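Local coordinates for putative membrane protein COG4129 (Clostridium difficile, PDB 3KMI) that is of unknown function but forms the C-terminal, all-helical part of a membrane protein that probably exports aromatic acids, at residues K15-E20 / D79-Q84; E20-L25 / V169-A174; L88-S93 / L161-Q166. All blocks are in the same frame, centred on the assembly; numbering follows the deposited sequence.

Contact 1: residues K15-E20 / D79-Q84; sequences KKLQEE and DIIKSQ
Leu17 and Ile81 make a small, buried, apolar contact between helix 7-33 and helix 68-95, two of the long helices of this all-helical domain. The helices come close here: Leu17 and Ile81 have the nearest CA atoms, 7.2 Å apart, and both point their CB atoms at the opposing segment. Together the two segments bury about 120 Å², more than half of it on Ile81.

Both methyl groups of the isoleucine take part, CG2 the more fully. This branch methyl lies anti to the backbone N, beside the carbonyl carbon, and meets the end of the leucine: Leu17 CD2 to Ile81 CG2 is 3.9 Å. The other arm ends in CD1, turned by a bent second torsion (chi2 -69°), and Ile81 CD1 sits 4.1 Å from Leu17 CB. CG2 is equally far from that CB, so the root of the leucine rests against both methyls while its tip reaches CG2. Ile81 CD1 also touches the backbone of helix 7-33, 4.3 Å from Gln18 N. The two side chains run at a slant to each other.

Leu17 also packs on Ile52 of helix 41-61, and Ile81 on Val21 one turn further along helix 7-33. At one border Lys82 NZ is a long 3.7 Å from Asp79 OD1 of the same helix, and it forms a salt bridge with Asp79 of the second subunit. At another, Gln84 has both ends of its amide hydrogen-bonded to helix 148-176, through Asn170 and the Phe167 carbonyl.

Between the two segments cohesion therefore rests on van der Waals packing and the exclusion of water, mainly through the hydrocarbon of Leu17 and Ile81, with the backbone at Gln18 alongside.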
ATOM      1  N   LYS A  15      20.904  -3.846  -7.900  1.00 19.71           N
ATOM      2  CA  LYS A  15      20.685  -5.239  -8.304  1.00 19.26           C
ATOM      3  C   LYS A  15      20.520  -6.184  -7.090  1.00 18.22           C
ATOM      4  O   LYS A  15      19.610  -7.020  -7.054  1.00 17.35           O
ATOM      5  CB  LYS A  15      21.888  -5.702  -9.128  1.00 19.96           C
ATOM      6  CG  LYS A  15      21.874  -7.161  -9.505  1.00 23.27           C
ATOM      7  CD  LYS A  15      20.876  -7.457 -10.618  1.00 28.88           C
ATOM      8  CE  LYS A  15      21.227  -8.762 -11.357  1.00 31.49           C
ATOM      9  NZ  LYS A  15      22.527  -8.688 -12.118  1.00 33.23           N
ATOM     10  N   LYS A  16      21.409  -6.046  -6.109  1.00 16.18           N
ATOM     11  CA  LYS A  16      21.331  -6.860  -4.904  1.00 15.55           C
ATOM     12  C   LYS A  16      20.044  -6.575  -4.099  1.00 14.10           C
ATOM     13  O   LYS A  16      19.411  -7.503  -3.583  1.00 12.53           O
ATOM     14  CB  LYS A  16      22.595  -6.683  -4.064  1.00 16.11           C
ATOM     15  CG  LYS A  16      22.625  -7.515  -2.780  1.00 18.19           C
ATOM     16  CD  LYS A  16      24.022  -7.646  -2.205  1.00 26.12           C
ATOM     17  CE  LYS A  16      24.379  -6.478  -1.268  1.00 29.84           C
ATOM     18  NZ  LYS A  16      25.675  -6.633  -0.518  1.00 32.84           N
ATOM     19  N   LEU A  17      19.666  -5.299  -3.962  1.00 13.12           N
ATOM     20  CA  LEU A  17      18.419  -4.943  -3.263  1.00 13.46           C
ATOM     21  C   LEU A  17      17.187  -5.557  -3.953  1.00 13.37           C
ATOM     22  O   LEU A  17      16.322  -6.111  -3.285  1.00 13.73           O
ATOM     23  CB  LEU A  17      18.231  -3.417  -3.187  1.00 13.92           C
ATOM     24  CG  LEU A  17      19.138  -2.745  -2.150  1.00 16.58           C
ATOM     25  CD1 LEU A  17      19.459  -1.327  -2.571  1.00 18.19           C
ATOM     26  CD2 LEU A  17      18.471  -2.776  -0.775  1.00 17.84           C
ATOM     27  N   GLN A  18      17.125  -5.453  -5.272  1.00 13.58           N
ATOM     28  CA  GLN A  18      16.061  -6.119  -6.020  1.00 14.29           C
ATOM     29  C   GLN A  18      16.015  -7.627  -5.764  1.00 13.95           C
ATOM     30  O   GLN A  18      14.947  -8.205  -5.617  1.00 13.45           O
ATOM     31  CB  GLN A  18      16.173  -5.835  -7.510  1.00 15.13           C
ATOM     32  CG  GLN A  18      15.024  -6.460  -8.321  1.00 17.30           C
ATOM     33  CD  GLN A  18      15.077  -6.110  -9.796  1.00 24.15           C
ATOM     34  OE1 GLN A  18      14.964  -4.937 -10.169  1.00 27.18           O
ATOM     35  NE2 GLN A  18      15.237  -7.125 -10.649  1.00 25.03           N
ATOM     36  N   GLU A  19      17.186  -8.256  -5.764  1.00 13.68           N
ATOM     37  CA  GLU A  19      17.281  -9.686  -5.532  1.00 12.88           C
ATOM     38  C   GLU A  19      16.761 -10.013  -4.121  1.00 11.48           C
ATOM     39  O   GLU A  19      16.016 -10.953  -3.958  1.00  9.81           O
ATOM     40  CB  GLU A  19      18.724 -10.160  -5.742  1.00 12.82           C
ATOM     41  CG  GLU A  19      19.224  -9.902  -7.170  1.00 16.21           C
ATOM     42  CD  GLU A  19      20.724 -10.202  -7.399  1.00 20.15           C
ATOM     43  OE1 GLU A  19      21.472 -10.451  -6.435  1.00 20.99           O
ATOM     44  OE2 GLU A  19      21.153 -10.162  -8.566  1.00 22.99           O
ATOM     45  N   GLU A  20      17.108  -9.211  -3.121  1.00 10.31           N
ATOM     46  CA  GLU A  20      16.585  -9.418  -1.777  1.00 11.57           C
ATOM     47  C   GLU A  20      15.088  -9.202  -1.629  1.00 10.11           C
ATOM     48  O   GLU A  20      14.438  -9.916  -0.869  1.00 11.20           O
ATOM     49  CB  GLU A  20      17.409  -8.651  -0.713  1.00 11.48           C
ATOM     50  CG  GLU A  20      18.809  -9.291  -0.635  1.00 15.09           C
ATOM     51  CD  GLU A  20      19.749  -8.646   0.360  1.00 19.69           C
ATOM     52  OE1 GLU A  20      19.325  -7.718   1.088  1.00 18.92           O
ATOM     53  OE2 GLU A  20      20.931  -9.063   0.386  1.00 18.56           O
ATOM     54  N   ASP A  79      14.006   4.871  -2.480  1.00 12.66           N
ATOM     55  CA  ASP A  79      12.588   5.106  -2.125  1.00 12.76           C
ATOM     56  C   ASP A  79      11.663   4.033  -2.722  1.00 11.87           C
ATOM     57  O   ASP A  79      10.703   3.621  -2.082  1.00 10.89           O
ATOM     58  CB  ASP A  79      12.117   6.519  -2.461  1.00 13.63           C
ATOM     59  CG  ASP A  79      12.714   7.558  -1.552  1.00 13.51           C
ATOM     60  OD1 ASP A  79      12.940   7.290  -0.352  1.00 18.42           O
ATOM     61  OD2 ASP A  79      12.943   8.669  -2.021  1.00 16.33           O
ATOM     62  N   ILE A  80      11.947   3.596  -3.945  1.00 10.97           N
ATOM     63  CA  ILE A  80      11.208   2.494  -4.567  1.00  9.87           C
ATOM     64  C   ILE A  80      11.425   1.173  -3.800  1.00 10.37           C
ATOM     65  O   ILE A  80      10.471   0.425  -3.506  1.00 11.32           O
ATOM     66  CB  ILE A  80      11.622   2.293  -6.029  1.00 10.71           C
ATOM     67  CG1 ILE A  80      11.402   3.587  -6.834  1.00 12.02           C
ATOM     68  CG2 ILE A  80      10.865   1.134  -6.644  1.00  9.89           C
ATOM     69  CD1 ILE A  80      12.087   3.537  -8.251  1.00 15.50           C
ATOM     70  N   ILE A  81      12.666   0.897  -3.447  1.00  9.34           N
ATOM     71  CA  ILE A  81      12.947  -0.322  -2.664  1.00  9.21           C
ATOM     72  C   ILE A  81      12.237  -0.292  -1.295  1.00  8.70           C
ATOM     73  O   ILE A  81      11.680  -1.297  -0.836  1.00  6.99           O
ATOM     74  CB  ILE A  81      14.463  -0.546  -2.524  1.00  9.07           C
ATOM     75  CG1 ILE A  81      15.107  -0.682  -3.917  1.00 10.29           C
ATOM     76  CG2 ILE A  81      14.792  -1.753  -1.614  1.00  9.82           C
ATOM     77  CD1 ILE A  81      14.722  -1.979  -4.675  1.00 10.34           C
ATOM     78  N   LYS A  82      12.278   0.850  -0.632  1.00  7.94           N
ATOM     79  CA  LYS A  82      11.569   0.989   0.646  1.00  8.48           C
ATOM     80  C   LYS A  82      10.055   0.767   0.482  1.00  8.34           C
ATOM     81  O   LYS A  82       9.433   0.081   1.317  1.00  8.59           O
ATOM     82  CB  LYS A  82      11.843   2.366   1.219  1.00  8.76           C
ATOM     83  CG  LYS A  82      13.176   2.438   1.947  1.00 10.15           C
ATOM     84  CD  LYS A  82      13.554   3.926   2.168  1.00 13.46           C
ATOM     85  CE  LYS A  82      12.566   4.569   3.082  1.00 17.06           C
ATOM     86  NZ  LYS A  82      12.714   6.037   3.130  1.00 20.51           N
ATOM     87  N   SER A  83       9.486   1.328  -0.585  0.50  7.07           N
ATOM     88  CA  SER A  83       8.079   1.090  -0.971  0.50  7.27           C
ATOM     89  C   SER A  83       7.757  -0.401  -1.229  0.50  8.18           C
ATOM     90  O   SER A  83       6.683  -0.900  -0.851  0.50  8.23           O
ATOM     91  CB  SER A  83       7.767   1.872  -2.229  0.50  7.15           C
ATOM     92  OG  SER A  83       7.521   3.219  -1.928  0.50  5.76           O
ATOM     93  N   GLN A  84       8.680  -1.098  -1.888  1.00  8.34           N
ATOM     94  CA  GLN A  84       8.533  -2.559  -2.126  1.00  8.59           C
ATOM     95  C   GLN A  84       8.589  -3.299  -0.803  1.00  8.52           C
ATOM     96  O   GLN A  84       7.832  -4.224  -0.612  1.00  9.12           O
ATOM     97  CB  GLN A  84       9.631  -3.129  -3.041  1.00  8.56           C
ATOM     98  CG  GLN A  84       9.654  -2.503  -4.467  1.00  8.32           C
ATOM     99  CD  GLN A  84       8.394  -2.879  -5.264  1.00 10.81           C
ATOM    100  OE1 GLN A  84       7.268  -2.556  -4.862  1.00 10.94           O
ATOM    101  NE2 GLN A  84       8.580  -3.558  -6.389  1.00 11.02           N
TER

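Contact 2: residues E20-L25 / V169-A174; sequences EVSIVL and VNRKHA
Arg171 spans the gap between helix 148-176 and helix 7-33 and grips the hydroxyl of Ser22 with both terminal nitrogens. It accounts for 69 Å² of the 125 Å² buried, followed by Ser22 and Val21. The backbones stay well separated, the nearest CA atoms, those of Val21 and Arg171, being 10.1 Å apart, and the long arginine makes up the difference. Its chain leaves the helix with CG anti to the backbone N (chi1 -180°) and turns at the third torsion, which brings the guanidinium to Ser22 end-on.

The grip is a fork closing on one atom. Arg171 NH2 donates to Ser22 OG at 2.9 Å and Arg171 NH1 to the same oxygen at 3.0 Å. Because both N-H groups must converge on a single acceptor, neither bond is straight: the N-H...O angles are 138° for NH2 and 134° for NH1. The oxygen lies at the edge of the guanidinium, slightly tilted from its plane. Ser22 OG in turn is hydrogen-bonded to the Gln18 carbonyl one turn earlier, and since a carbonyl can only accept, the hydroxyl proton goes there. With its proton used in that bond, the oxygen can accept from the arginine.

Val21 supplies the apolar flank. Its CG1 meets Arg171 NH2 obliquely at 3.5 Å, and Val21 CB is 3.9 Å from the same nitrogen. The two side chains slide past one another in opposite directions.

All three residues are buried, so the serine hydroxyl receives a charged group in the domain interior. Gln18 of helix 7-33 and Gln84 of helix 68-95 also pack on Arg171. Phe167 of helix 148-176 touches both Val21 and Leu25, Leu25 reaches Ile112 and Ile115 of helix 103-117, and Val24 leans on Leu88 of helix 68-95.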
ATOM      1  N   GLU A  20      17.108  -9.211  -3.121  1.00 10.31           N
ATOM      2  CA  GLU A  20      16.585  -9.418  -1.777  1.00 11.57           C
ATOM      3  C   GLU A  20      15.088  -9.202  -1.629  1.00 10.11           C
ATOM      4  O   GLU A  20      14.438  -9.916  -0.869  1.00 11.20           O
ATOM      5  CB  GLU A  20      17.409  -8.651  -0.713  1.00 11.48           C
ATOM      6  CG  GLU A  20      18.809  -9.291  -0.635  1.00 15.09           C
ATOM      7  CD  GLU A  20      19.749  -8.646   0.360  1.00 19.69           C
ATOM      8  OE1 GLU A  20      19.325  -7.718   1.088  1.00 18.92           O
ATOM      9  OE2 GLU A  20      20.931  -9.063   0.386  1.00 18.56           O
ATOM     10  N   VAL A  21      14.551  -8.236  -2.349  1.00  9.80           N
ATOM     11  CA  VAL A  21      13.111  -8.013  -2.404  1.00  9.56           C
ATOM     12  C   VAL A  21      12.445  -9.281  -2.972  1.00  9.99           C
ATOM     13  O   VAL A  21      11.446  -9.774  -2.439  1.00  9.95           O
ATOM     14  CB  VAL A  21      12.771  -6.799  -3.343  1.00  9.86           C
ATOM     15  CG1 VAL A  21      11.296  -6.770  -3.662  1.00  7.41           C
ATOM     16  CG2 VAL A  21      13.261  -5.442  -2.677  1.00 10.65           C
ATOM     17  N   SER A  22      13.038  -9.824  -4.015  1.00  9.75           N
ATOM     18  CA  SER A  22      12.394 -10.974  -4.690  1.00  9.94           C
ATOM     19  C   SER A  22      12.415 -12.182  -3.775  1.00  9.41           C
ATOM     20  O   SER A  22      11.443 -12.947  -3.713  1.00  9.24           O
ATOM     21  CB  SER A  22      13.103 -11.288  -5.994  1.00  9.29           C
ATOM     22  OG  SER A  22      12.992 -10.213  -6.916  1.00 10.58           O
ATOM     23  N   ILE A  23      13.522 -12.339  -3.052  1.00  8.93           N
ATOM     24  CA  ILE A  23      13.641 -13.440  -2.092  1.00  9.95           C
ATOM     25  C   ILE A  23      12.487 -13.425  -1.068  1.00  9.59           C
ATOM     26  O   ILE A  23      11.881 -14.457  -0.799  1.00  9.43           O
ATOM     27  CB  ILE A  23      15.003 -13.419  -1.355  1.00  9.11           C
ATOM     28  CG1 ILE A  23      16.094 -13.928  -2.302  1.00 11.93           C
ATOM     29  CG2 ILE A  23      14.947 -14.337  -0.149  1.00 10.58           C
ATOM     30  CD1 ILE A  23      17.565 -13.710  -1.805  1.00 16.20           C
ATOM     31  N   VAL A  24      12.198 -12.253  -0.509  1.00  9.39           N
ATOM     32  CA  VAL A  24      11.136 -12.104   0.479  1.00  9.84           C
ATOM     33  C   VAL A  24       9.799 -12.361  -0.233  1.00  9.43           C
ATOM     34  O   VAL A  24       8.913 -12.963   0.333  1.00  9.79           O
ATOM     35  CB  VAL A  24      11.142 -10.693   1.153  1.00 10.37           C
ATOM     36  CG1 VAL A  24       9.905 -10.531   2.073  1.00 11.19           C
ATOM     37  CG2 VAL A  24      12.439 -10.473   1.962  1.00 10.82           C
ATOM     38  N   LEU A  25       9.636 -11.842  -1.446  1.00  8.84           N
ATOM     39  CA  LEU A  25       8.395 -12.075  -2.190  1.00  9.26           C
ATOM     40  C   LEU A  25       8.108 -13.577  -2.376  1.00  9.15           C
ATOM     41  O   LEU A  25       6.976 -14.057  -2.180  1.00  8.53           O
ATOM     42  CB  LEU A  25       8.445 -11.322  -3.542  1.00  9.37           C
ATOM     43  CG  LEU A  25       7.148 -11.375  -4.340  1.00  9.27           C
ATOM     44  CD1 LEU A  25       6.066 -10.443  -3.730  1.00  7.15           C
ATOM     45  CD2 LEU A  25       7.357 -10.979  -5.838  1.00  6.15           C
ATOM     46  N   VAL A 169       4.010  -2.047 -10.443  1.00 10.45           N
ATOM     47  CA  VAL A 169       4.200  -0.680 -10.931  1.00 11.06           C
ATOM     48  C   VAL A 169       5.571  -0.200 -10.490  1.00 10.90           C
ATOM     49  O   VAL A 169       6.292   0.455 -11.276  1.00 10.37           O
ATOM     50  CB  VAL A 169       3.086   0.270 -10.436  1.00 11.56           C
ATOM     51  CG1 VAL A 169       3.444   1.758 -10.689  1.00 12.16           C
ATOM     52  CG2 VAL A 169       1.753  -0.115 -11.080  1.00  9.72           C
ATOM     53  N   ASN A 170       5.905  -0.522  -9.242  1.00 10.10           N
ATOM     54  CA  ASN A 170       7.189  -0.170  -8.633  1.00 11.31           C
ATOM     55  C   ASN A 170       8.359  -0.869  -9.322  1.00 11.00           C
ATOM     56  O   ASN A 170       9.404  -0.260  -9.571  1.00 11.81           O
ATOM     57  CB  ASN A 170       7.222  -0.503  -7.117  1.00 10.57           C
ATOM     58  CG  ASN A 170       6.460   0.511  -6.268  1.00 12.11           C
ATOM     59  OD1 ASN A 170       6.162   1.601  -6.720  1.00  8.85           O
ATOM     60  ND2 ASN A 170       6.134   0.141  -5.030  1.00  8.55           N
ATOM     61  N   ARG A 171       8.196  -2.145  -9.639  1.00 12.25           N
ATOM     62  CA  ARG A 171       9.300  -2.904 -10.230  1.00 12.39           C
ATOM     63  C   ARG A 171       9.556  -2.386 -11.658  1.00 13.98           C
ATOM     64  O   ARG A 171      10.700  -2.291 -12.086  1.00 13.78           O
ATOM     65  CB  ARG A 171       9.033  -4.408 -10.196  1.00 13.14           C
ATOM     66  CG  ARG A 171      10.195  -5.238 -10.810  1.00 11.62           C
ATOM     67  CD  ARG A 171      10.283  -6.604 -10.226  1.00 11.25           C
ATOM     68  NE  ARG A 171      10.880  -6.616  -8.894  1.00  9.84           N
ATOM     69  CZ  ARG A 171      11.243  -7.711  -8.242  1.00  9.46           C
ATOM     70  NH1 ARG A 171      11.102  -8.918  -8.810  1.00 10.30           N
ATOM     71  NH2 ARG A 171      11.808  -7.605  -7.030  1.00  7.21           N
ATOM     72  N   LYS A 172       8.480  -2.020 -12.348  1.00 14.69           N
ATOM     73  CA  LYS A 172       8.560  -1.435 -13.678  1.00 16.64           C
ATOM     74  C   LYS A 172       9.249  -0.066 -13.648  1.00 17.75           C
ATOM     75  O   LYS A 172      10.075   0.219 -14.518  1.00 18.06           O
ATOM     76  CB  LYS A 172       7.168  -1.384 -14.290  1.00 16.35           C
ATOM     77  CG  LYS A 172       7.114  -1.102 -15.760  1.00 17.33           C
ATOM     78  CD  LYS A 172       5.715  -1.411 -16.250  1.00 17.32           C
ATOM     79  CE  LYS A 172       5.594  -1.069 -17.708  1.00 14.53           C
ATOM     80  NZ  LYS A 172       4.984   0.261 -17.836  1.00 14.71           N
ATOM     81  N   HIS A 173       8.912   0.747 -12.644  0.50 18.78           N
ATOM     82  CA  HIS A 173       9.508   2.069 -12.452  0.50 20.14           C
ATOM     83  C   HIS A 173      11.018   1.969 -12.234  0.50 21.25           C
ATOM     84  O   HIS A 173      11.788   2.694 -12.867  0.50 21.21           O
ATOM     85  CB  HIS A 173       8.848   2.809 -11.274  0.50 20.20           C
ATOM     86  CG  HIS A 173       7.791   3.794 -11.679  0.50 21.42           C
ATOM     87  ND1 HIS A 173       6.461   3.643 -11.345  0.50 22.48           N
ATOM     88  CD2 HIS A 173       7.872   4.955 -12.374  0.50 21.40           C
ATOM     89  CE1 HIS A 173       5.767   4.658 -11.825  0.50 21.66           C
ATOM     90  NE2 HIS A 173       6.600   5.472 -12.449  0.50 22.34           N
ATOM     91  N   ALA A 174      11.427   1.062 -11.348  1.00 21.93           N
ATOM     92  CA  ALA A 174      12.839   0.821 -11.041  1.00 25.48           C
ATOM     93  C   ALA A 174      13.645   0.268 -12.224  1.00 28.41           C
ATOM     94  O   ALA A 174      14.870   0.278 -12.176  1.00 29.31           O
ATOM     95  CB  ALA A 174      12.973  -0.118  -9.866  1.00 25.31           C
TER

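Contact 3: residues L88-S93 / L161-Q166; sequences LENLYS and LTELKQ
Asn90 and Glu163 supply the polar part of this contact, and Leu91 and Leu164 the apolar part. Helices 68-95 and 148-176 run nearly antiparallel here, with segment axes 9.7 Å apart at 164°. The polar link is one almost straight hydrogen bond, Asn90 ND2 to Glu163 OE1 at 3.1 Å with an angle of 175° at the hydrogen. OE1 lies in the plane of the asparagine amide, yet the N-H meets it from above the carboxylate plane, and the two flat groups stand 88° apart. A bend at chi2 of Glu163 folds the carboxylate over towards Asn90, whose CB is 3.6 Å from Glu163 OE1.

The apolar packing is doubtful in detail, because Leu91 is modelled in two conformers. In one of them Leu91 CD2 lies 3.6 Å from Glu163 CB, the root of the same glutamate, and Leu91 CD1 makes a looser approach of 4.2 Å to Leu164 CD2, the two side chains crossing at about a right angle.

Leu164 continues onto Leu108 and Ile112 of helix 103-117, and Leu88 packs on helix 7-33. Along the dimer interface, Asn90 of the second subunit packs on Glu163, and Thr162 is hydrogen-bonded to Tyr94 of that subunit.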
ATOM      1  N   LEU A  88       5.759  -5.735   0.753  1.00  8.54           N
ATOM      2  CA  LEU A  88       6.078  -7.082   1.263  1.00  9.94           C
ATOM      3  C   LEU A  88       5.520  -7.311   2.656  1.00  9.98           C
ATOM      4  O   LEU A  88       4.878  -8.348   2.924  1.00  8.81           O
ATOM      5  CB  LEU A  88       7.598  -7.360   1.253  1.00  8.79           C
ATOM      6  CG  LEU A  88       8.288  -7.469  -0.127  1.00 12.41           C
ATOM      7  CD1 LEU A  88       9.838  -7.443   0.025  1.00 10.33           C
ATOM      8  CD2 LEU A  88       7.821  -8.745  -0.867  1.00 11.31           C
ATOM      9  N   GLU A  89       5.768  -6.351   3.547  1.00  9.15           N
ATOM     10  CA  GLU A  89       5.174  -6.443   4.893  1.00  9.56           C
ATOM     11  C   GLU A  89       3.638  -6.478   4.867  1.00  8.46           C
ATOM     12  O   GLU A  89       3.044  -7.230   5.624  1.00  6.77           O
ATOM     13  CB  GLU A  89       5.659  -5.280   5.757  1.00 10.14           C
ATOM     14  CG  GLU A  89       7.120  -5.416   6.071  1.00 10.49           C
ATOM     15  CD  GLU A  89       7.595  -4.333   7.034  1.00 12.15           C
ATOM     16  OE1 GLU A  89       7.464  -3.137   6.734  1.00 15.38           O
ATOM     17  OE2 GLU A  89       8.062  -4.689   8.093  1.00 16.66           O
ATOM     18  N   ASN A  90       3.017  -5.665   4.009  1.00  7.63           N
ATOM     19  CA  ASN A  90       1.562  -5.710   3.837  1.00  8.83           C
ATOM     20  C   ASN A  90       1.070  -7.089   3.349  1.00  8.99           C
ATOM     21  O   ASN A  90       0.090  -7.614   3.871  1.00  8.86           O
ATOM     22  CB  ASN A  90       1.077  -4.623   2.882  1.00  9.24           C
ATOM     23  CG  ASN A  90       1.382  -3.216   3.368  1.00 11.91           C
ATOM     24  OD1 ASN A  90       1.712  -2.992   4.549  1.00 13.86           O
ATOM     25  ND2 ASN A  90       1.254  -2.253   2.460  1.00 12.28           N
ATOM     26  N   LEU A  91       1.738  -7.644   2.340  0.50  8.45           N
ATOM     27  CA  LEU A  91       1.387  -8.976   1.853  0.50  8.57           C
ATOM     28  C   LEU A  91       1.513  -9.993   2.975  0.50  9.60           C
ATOM     29  O   LEU A  91       0.564 -10.726   3.240  0.50  9.85           O
ATOM     30  CB  LEU A  91       2.266  -9.358   0.671  0.50  7.54           C
ATOM     31  CG  LEU A  91       1.927  -8.542  -0.580  0.50  2.63           C
ATOM     32  CD1 LEU A  91       3.096  -8.583  -1.547  0.50  4.97           C
ATOM     33  CD2 LEU A  91       0.656  -9.055  -1.235  0.50  2.78           C
ATOM     34  N   TYR A  92       2.667 -10.011   3.646  1.00 10.59           N
ATOM     35  CA  TYR A  92       2.887 -10.956   4.755  1.00 11.32           C
ATOM     36  C   TYR A  92       1.755 -10.914   5.780  1.00 11.19           C
ATOM     37  O   TYR A  92       1.255 -11.982   6.190  1.00 12.07           O
ATOM     38  CB  TYR A  92       4.232 -10.705   5.460  1.00 10.71           C
ATOM     39  CG  TYR A  92       4.440 -11.622   6.675  1.00 11.78           C
ATOM     40  CD1 TYR A  92       4.853 -12.949   6.503  1.00 12.54           C
ATOM     41  CD2 TYR A  92       4.243 -11.159   7.973  1.00 10.55           C
ATOM     42  CE1 TYR A  92       5.073 -13.808   7.621  1.00 11.72           C
ATOM     43  CE2 TYR A  92       4.453 -12.009   9.092  1.00 14.41           C
ATOM     44  CZ  TYR A  92       4.858 -13.326   8.890  1.00 13.16           C
ATOM     45  OH  TYR A  92       5.065 -14.167   9.945  1.00 15.41           O
ATOM     46  N   SER A  93       1.380  -9.716   6.233  0.50 11.21           N
ATOM     47  CA  SER A  93       0.270  -9.570   7.175  0.50 10.50           C
ATOM     48  C   SER A  93      -0.976 -10.259   6.613  0.50 10.54           C
ATOM     49  O   SER A  93      -1.621 -11.054   7.312  0.50 10.31           O
ATOM     50  CB  SER A  93       0.010  -8.087   7.484  0.50 11.07           C
ATOM     51  OG  SER A  93      -1.068  -7.916   8.374  0.50  8.80           O
ATOM     52  N   LEU A 161      -3.961  -8.877  -4.222  1.00 11.14           N
ATOM     53  CA  LEU A 161      -3.903  -8.380  -5.600  1.00 11.93           C
ATOM     54  C   LEU A 161      -3.703  -6.866  -5.644  1.00 11.38           C
ATOM     55  O   LEU A 161      -2.958  -6.347  -6.505  1.00 11.74           O
ATOM     56  CB  LEU A 161      -5.165  -8.773  -6.397  1.00 11.52           C
ATOM     57  CG  LEU A 161      -5.434 -10.277  -6.485  1.00 12.01           C
ATOM     58  CD1 LEU A 161      -6.597 -10.548  -7.415  1.00 15.18           C
ATOM     59  CD2 LEU A 161      -4.190 -10.990  -6.957  1.00 13.71           C
ATOM     60  N   THR A 162      -4.333  -6.160  -4.701  1.00 11.08           N
ATOM     61  CA  THR A 162      -4.133  -4.718  -4.594  1.00 10.46           C
ATOM     62  C   THR A 162      -2.675  -4.385  -4.359  1.00  9.31           C
ATOM     63  O   THR A 162      -2.115  -3.522  -5.035  1.00 10.00           O
ATOM     64  CB  THR A 162      -5.030  -4.086  -3.501  1.00 10.77           C
ATOM     65  OG1 THR A 162      -6.405  -4.275  -3.875  1.00 10.86           O
ATOM     66  CG2 THR A 162      -4.768  -2.638  -3.413  1.00 11.17           C
ATOM     67  N   GLU A 163      -2.062  -5.061  -3.408  1.00  8.56           N
ATOM     68  CA  GLU A 163      -0.649  -4.825  -3.075  1.00  9.61           C
ATOM     69  C   GLU A 163       0.254  -5.206  -4.259  1.00  8.61           C
ATOM     70  O   GLU A 163       1.175  -4.461  -4.630  1.00  8.85           O
ATOM     71  CB  GLU A 163      -0.244  -5.610  -1.815  1.00  8.61           C
ATOM     72  CG  GLU A 163      -0.966  -5.134  -0.554  1.00 10.23           C
ATOM     73  CD  GLU A 163      -0.706  -3.655  -0.219  1.00 10.26           C
ATOM     74  OE1 GLU A 163       0.428  -3.137  -0.382  1.00  8.41           O
ATOM     75  OE2 GLU A 163      -1.664  -2.995   0.220  1.00 14.79           O
ATOM     76  N   LEU A 164      -0.066  -6.323  -4.902  1.00  8.85           N
ATOM     77  CA  LEU A 164       0.715  -6.778  -6.034  1.00  9.60           C
ATOM     78  C   LEU A 164       0.690  -5.825  -7.221  1.00  9.82           C
ATOM     79  O   LEU A 164       1.659  -5.755  -7.965  1.00 11.07           O
ATOM     80  CB  LEU A 164       0.291  -8.192  -6.471  1.00  9.94           C
ATOM     81  CG  LEU A 164       0.732  -9.329  -5.549  1.00 10.05           C
ATOM     82  CD1 LEU A 164       0.097 -10.632  -6.134  1.00 11.07           C
ATOM     83  CD2 LEU A 164       2.287  -9.481  -5.527  1.00  7.57           C
ATOM     84  N   LYS A 165      -0.399  -5.102  -7.428  1.00  9.91           N
ATOM     85  CA  LYS A 165      -0.447  -4.151  -8.535  1.00  9.81           C
ATOM     86  C   LYS A 165       0.590  -3.060  -8.302  1.00  9.53           C
ATOM     87  O   LYS A 165       1.349  -2.714  -9.199  1.00  9.61           O
ATOM     88  CB  LYS A 165      -1.842  -3.530  -8.694  1.00  9.10           C
ATOM     89  CG  LYS A 165      -2.017  -2.731  -9.973  1.00 10.08           C
ATOM     90  CD  LYS A 165      -3.455  -2.201 -10.075  1.00 11.13           C
ATOM     91  CE  LYS A 165      -3.702  -1.443 -11.357  1.00 12.09           C
ATOM     92  NZ  LYS A 165      -5.133  -1.103 -11.424  1.00 12.29           N
ATOM     93  N   GLN A 166       0.613  -2.513  -7.092  1.00 10.24           N
ATOM     94  CA  GLN A 166       1.607  -1.482  -6.780  1.00  9.69           C
ATOM     95  C   GLN A 166       3.025  -2.036  -6.810  1.00  9.11           C
ATOM     96  O   GLN A 166       3.907  -1.364  -7.286  1.00  9.00           O
ATOM     97  CB  GLN A 166       1.344  -0.777  -5.460  1.00 10.25           C
ATOM     98  CG  GLN A 166       2.201   0.521  -5.394  1.00 13.70           C
ATOM     99  CD  GLN A 166       1.941   1.502  -6.586  1.00 18.51           C
ATOM    100  OE1 GLN A 166       0.789   1.842  -6.908  1.00 19.95           O
ATOM    101  NE2 GLN A 166       3.023   1.968  -7.214  1.00 20.03           N
TER

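How the contacts relate
Contacts 1 and 2 are immediate neighbours, with centres 6 Å apart; they share Glu20 on helix 7-33. A probable hydrogen bond joins them, Gln84 OE1 to Asn170 ND2 at 2.9 Å, so helices 7-33, 68-95 and 148-176 meet pairwise within a short span. Contact 3 brings the last two of these together again, its centre about 11 Å from that of contact 2 and about 14 Å from that of contact 1. Leu88 bridges to contact 2: its CD2 is 3.6 Å from Leu25 CA. Contacts 1 and 3 both touch the second subunit, whereas contact 2 lies wholly within one chain. All three join helices of the bundle, contact 1 by apolar packing and contacts 2 and 3 also by hydrogen bonds.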